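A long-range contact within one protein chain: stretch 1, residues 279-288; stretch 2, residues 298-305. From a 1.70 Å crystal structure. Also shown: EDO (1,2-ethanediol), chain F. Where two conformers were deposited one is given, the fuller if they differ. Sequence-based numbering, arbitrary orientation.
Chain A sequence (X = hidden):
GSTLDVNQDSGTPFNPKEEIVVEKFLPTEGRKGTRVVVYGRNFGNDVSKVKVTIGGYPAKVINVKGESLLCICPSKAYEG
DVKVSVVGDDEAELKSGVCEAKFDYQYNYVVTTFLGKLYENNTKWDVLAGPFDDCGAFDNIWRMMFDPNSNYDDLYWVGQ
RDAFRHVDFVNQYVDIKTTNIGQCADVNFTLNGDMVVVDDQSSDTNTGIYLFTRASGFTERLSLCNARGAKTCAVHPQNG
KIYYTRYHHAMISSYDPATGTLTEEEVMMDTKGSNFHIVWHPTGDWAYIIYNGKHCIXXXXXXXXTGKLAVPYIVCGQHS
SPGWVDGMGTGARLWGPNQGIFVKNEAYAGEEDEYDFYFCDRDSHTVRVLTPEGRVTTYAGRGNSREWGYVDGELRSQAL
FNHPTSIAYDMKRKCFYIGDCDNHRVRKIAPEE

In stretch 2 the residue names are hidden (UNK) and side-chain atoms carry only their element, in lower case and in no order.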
# COMPACT_ATOMS: atom_id res chain seq x y z
N VAL A 279 -2.64 4.11 14.99
CA VAL A 279 -3.36 4.31 13.74
C VAL A 279 -4.87 4.29 14.01
O VAL A 279 -5.41 3.27 14.48
CB VAL A 279 -3.04 3.23 12.67
CG1 VAL A 279 -3.64 3.64 11.34
CG2 VAL A 279 -1.53 2.96 12.53
N TRP A 280 -5.55 5.39 13.70
CA TRP A 280 -7.00 5.47 13.83
C TRP A 280 -7.70 4.62 12.77
O TRP A 280 -7.34 4.64 11.58
CB TRP A 280 -7.50 6.93 13.76
CG TRP A 280 -7.22 7.68 15.01
CD1 TRP A 280 -6.20 8.55 15.24
CD2 TRP A 280 -7.89 7.49 16.25
NE1 TRP A 280 -6.24 9.00 16.54
CE2 TRP A 280 -7.25 8.33 17.20
CE3 TRP A 280 -8.97 6.71 16.66
CZ2 TRP A 280 -7.67 8.41 18.52
CZ3 TRP A 280 -9.36 6.77 17.98
CH2 TRP A 280 -8.72 7.62 18.89
N HIS A 281 -8.72 3.87 13.19
CA HIS A 281 -9.63 3.27 12.24
C HIS A 281 -10.28 4.39 11.44
O HIS A 281 -10.51 5.47 11.98
CB HIS A 281 -10.71 2.46 12.94
CG HIS A 281 -11.53 1.61 12.02
ND1 HIS A 281 -12.72 2.02 11.47
CD2 HIS A 281 -11.32 0.35 11.57
CE1 HIS A 281 -13.21 1.04 10.72
NE2 HIS A 281 -12.37 0.02 10.75
N PRO A 282 -10.58 4.15 10.14
CA PRO A 282 -11.13 5.25 9.36
C PRO A 282 -12.42 5.84 9.92
O PRO A 282 -12.68 7.02 9.73
CB PRO A 282 -11.35 4.60 7.99
CG PRO A 282 -10.26 3.59 7.90
CD PRO A 282 -10.14 3.03 9.30
N THR A 283 -13.22 5.05 10.63
CA THR A 283 -14.43 5.58 11.28
C THR A 283 -14.15 6.54 12.44
O THR A 283 -15.02 7.33 12.82
CB THR A 283 -15.29 4.45 11.87
OG1 THR A 283 -14.54 3.74 12.87
CG2 THR A 283 -15.75 3.48 10.79
N GLY A 284 -12.97 6.44 13.04
CA GLY A 284 -12.64 7.17 14.26
C GLY A 284 -13.18 6.55 15.54
O GLY A 284 -13.04 7.14 16.61
N ASP A 285 -13.79 5.36 15.44
CA ASP A 285 -14.38 4.73 16.60
C ASP A 285 -13.34 4.19 17.58
O ASP A 285 -13.63 4.00 18.77
CB ASP A 285 -15.33 3.59 16.19
CG ASP A 285 -16.58 4.08 15.48
OD1 ASP A 285 -16.85 5.29 15.50
OD2 ASP A 285 -17.31 3.24 14.92
N TRP A 286 -12.15 3.91 17.06
CA TRP A 286 -11.08 3.31 17.82
C TRP A 286 -9.79 3.37 17.03
O TRP A 286 -9.81 3.68 15.85
CB TRP A 286 -11.41 1.86 18.19
CG TRP A 286 -11.80 0.95 17.06
CD1 TRP A 286 -13.06 0.67 16.66
CD2 TRP A 286 -10.92 0.18 16.23
NE1 TRP A 286 -13.04 -0.23 15.61
CE2 TRP A 286 -11.74 -0.56 15.34
CE3 TRP A 286 -9.54 -0.00 16.18
CZ2 TRP A 286 -11.22 -1.45 14.39
CZ3 TRP A 286 -9.01 -0.91 15.20
CH2 TRP A 286 -9.87 -1.60 14.33
N ALA A 287 -8.68 3.12 17.71
CA ALA A 287 -7.35 3.07 17.08
C ALA A 287 -6.65 1.78 17.47
O ALA A 287 -6.89 1.26 18.54
CB ALA A 287 -6.49 4.25 17.53
N TYR A 288 -5.75 1.31 16.63
CA TYR A 288 -4.74 0.36 17.06
C TYR A 288 -3.52 1.07 17.62
O TYR A 288 -3.09 2.11 17.11
CB TYR A 288 -4.31 -0.56 15.92
CG TYR A 288 -5.27 -1.67 15.57
CD1 TYR A 288 -5.90 -2.43 16.54
CD2 TYR A 288 -5.54 -1.97 14.25
CE1 TYR A 288 -6.79 -3.47 16.20
CE2 TYR A 288 -6.42 -2.98 13.90
CZ TYR A 288 -7.04 -3.73 14.86
OH TYR A 288 -7.93 -4.72 14.53
N UNK A 298 -2.56 -3.54 20.37
CA UNK A 298 -3.69 -3.28 21.24
C UNK A 298 -4.69 -2.40 20.50
O UNK A 298 -4.36 -1.75 19.48
c UNK A 298 -2.98 -3.09 24.92
c UNK A 298 -1.46 -4.06 23.37
c UNK A 298 -2.56 -3.26 23.60
c UNK A 298 -0.79 -4.70 24.42
o UNK A 298 -0.57 -5.16 26.76
c UNK A 298 -1.23 -4.55 25.70
c UNK A 298 -2.33 -3.74 25.96
c UNK A 298 -3.25 -2.50 22.48
N UNK A 299 -5.91 -2.36 21.04
CA UNK A 299 -6.94 -1.43 20.56
C UNK A 299 -7.35 -0.48 21.69
O UNK A 299 -7.52 -0.89 22.84
n UNK A 299 -11.78 -1.61 19.14
c UNK A 299 -12.83 -2.08 18.47
c UNK A 299 -9.42 -1.38 19.84
n UNK A 299 -14.06 -1.64 18.74
c UNK A 299 -10.41 -2.05 18.92
n UNK A 299 -12.66 -2.99 17.54
c UNK A 299 -8.15 -2.21 20.05
N UNK A 300 -7.55 0.79 21.33
CA UNK A 300 -8.07 1.80 22.26
C UNK A 300 -9.35 2.40 21.66
O UNK A 300 -9.36 2.92 20.54
c UNK A 300 -7.02 2.86 22.61
c UNK A 300 -6.46 3.55 21.36
c UNK A 300 -7.62 3.86 23.60
N UNK A 301 -10.46 2.24 22.37
CA UNK A 301 -11.74 2.73 21.91
C UNK A 301 -11.91 4.22 22.20
O UNK A 301 -11.39 4.73 23.20
c UNK A 301 -12.88 1.96 22.59
c UNK A 301 -12.99 0.50 22.11
o UNK A 301 -12.79 0.24 20.92
o UNK A 301 -13.30 -0.38 22.93
N UNK A 302 -12.65 4.89 21.32
CA UNK A 302 -12.99 6.31 21.44
C UNK A 302 -14.47 6.46 21.73
O UNK A 302 -15.30 5.93 20.99
o UNK A 302 -13.86 12.56 20.12
c UNK A 302 -14.29 10.35 19.39
c UNK A 302 -13.98 9.01 19.40
c UNK A 302 -12.48 10.76 20.90
c UNK A 302 -12.58 7.06 20.16
c UNK A 302 -13.53 11.23 20.14
c UNK A 302 -12.92 8.52 20.15
c UNK A 302 -12.17 9.43 20.89
N UNK A 303 -14.79 7.15 22.83
CA UNK A 303 -16.18 7.43 23.18
C UNK A 303 -16.54 8.77 22.59
O UNK A 303 -16.01 9.80 23.03
c UNK A 303 -16.36 7.45 24.70
n UNK A 303 -18.27 6.99 26.11
c UNK A 303 -17.80 7.74 25.12
o UNK A 303 -18.48 8.62 24.58
N UNK A 304 -17.44 8.78 21.62
CA UNK A 304 -17.80 10.01 20.93
C UNK A 304 -18.49 11.04 21.76
O UNK A 304 -18.30 12.24 21.54
c UNK A 304 -17.99 9.18 18.63
c UNK A 304 -18.73 9.74 19.78
n UNK A 304 -16.61 10.16 15.80
n UNK A 304 -16.27 8.01 15.10
c UNK A 304 -18.79 9.25 17.37
n UNK A 304 -18.00 8.44 16.49
c UNK A 304 -16.95 8.88 15.81
N UNK A 305 -19.31 10.59 22.69
CA UNK A 305 -20.06 11.50 23.54
C UNK A 305 -19.12 12.22 24.51
O UNK A 305 -19.18 13.44 24.63
c UNK A 305 -23.49 9.76 24.09
c UNK A 305 -21.17 10.76 24.29
o UNK A 305 -24.54 9.67 23.42
o UNK A 305 -23.46 9.57 25.33
c UNK A 305 -22.20 10.13 23.37
C1 EDO F . -15.46 -1.17 13.23
O1 EDO F . -15.20 -1.60 14.57
C2 EDO F . -15.58 0.35 13.17
O2 EDO F . -16.52 0.81 14.16
O HOH W 1 -17.12 5.57 18.91
O HOH W 2 -19.46 6.09 16.79

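Position 298 carries one carbon followed by a ring of six carbons that bears a single oxygen. The ring stays well clear of stretch 1, and the contact is made by the backbone, whose O lies 3.2 Å from CA of Tyr 288 in a CA-H...O contact. A phenol on a single carbon is tyrosine, Tyr 298; its hydroxyl is hydrogen-bonded elsewhere in the structure.

Position 299 has three carbons, a nitrogen, and a carbon carrying two more nitrogens. This extended chain lies over Trp 286, its planar end flat on the indole, with centres 3.3 Å apart and planes only 4° from parallel. The flat three-nitrogen group identifies Arg 299, with chi1 to chi3 all t. Its CZ sits 3.3 Å from the centroid of the five-membered ring of Trp 286, a cation-pi arrangement, while CD covers the six-membered ring at 3.9 Å from its centroid. The stack leaves the edge of the indole free, and NE1 of Trp 286 donates to O1 of the ethanediol at 2.8 Å.

At position 300 there are three carbons, one carrying the other two. This small branched group lies on the same face of the sheet as Ala 287, and the nearest side-chain approach to that residue's CB is 3.9 Å. The residue is Val 300. Its backbone is paired with Ala 287 in both directions: N of Val 300 donates to O of Ala 287 at 2.9 Å, and N of Ala 287 donates to O of Val 300, also at 2.9 Å.

Position 301 shows two carbons, the second with two oxygens, one of them 3.5 Å from CB of Trp 286. This short carboxylate is Asp 301. Its OD1 accepts from NE of Arg 299 at 2.8 Å in a salt bridge, which ties the arginine down beside the tryptophan it covers.

Position 302 again has one carbon and a six-carbon ring with one oxygen. Its CB meets CZ3 of Trp 280 at 3.9 Å, and its backbone N donates to O of Asp 285 at 2.9 Å. The residue is Tyr 302.

Position 303 has two carbons, the second bearing one oxygen and one nitrogen, and touches nothing on stretch 1. This amide is Asn 303.

Position 304 repeats the pattern of three carbons, a nitrogen and a carbon with two nitrogens, its tip reaching the turn of stretch 1. It is Arg 304. NH2 forms a salt bridge with OD1 of Asp 285 at 2.8 Å and a weak hydrogen bond to O of Thr 283 at 2.7 Å.

Position 305, with three carbons, the third carrying two oxygens, is Glu 305, beyond reach of stretch 1.

The contact rests on antiparallel strand pairing, with Ala 287 and Val 300 on one face and the Arg 299-Trp 286 stack on the other. Past the strands, Arg 304 fastens the turn through charge and backbone carbonyl together.

Stretch 2, residues 298-305: YRVDYNRE
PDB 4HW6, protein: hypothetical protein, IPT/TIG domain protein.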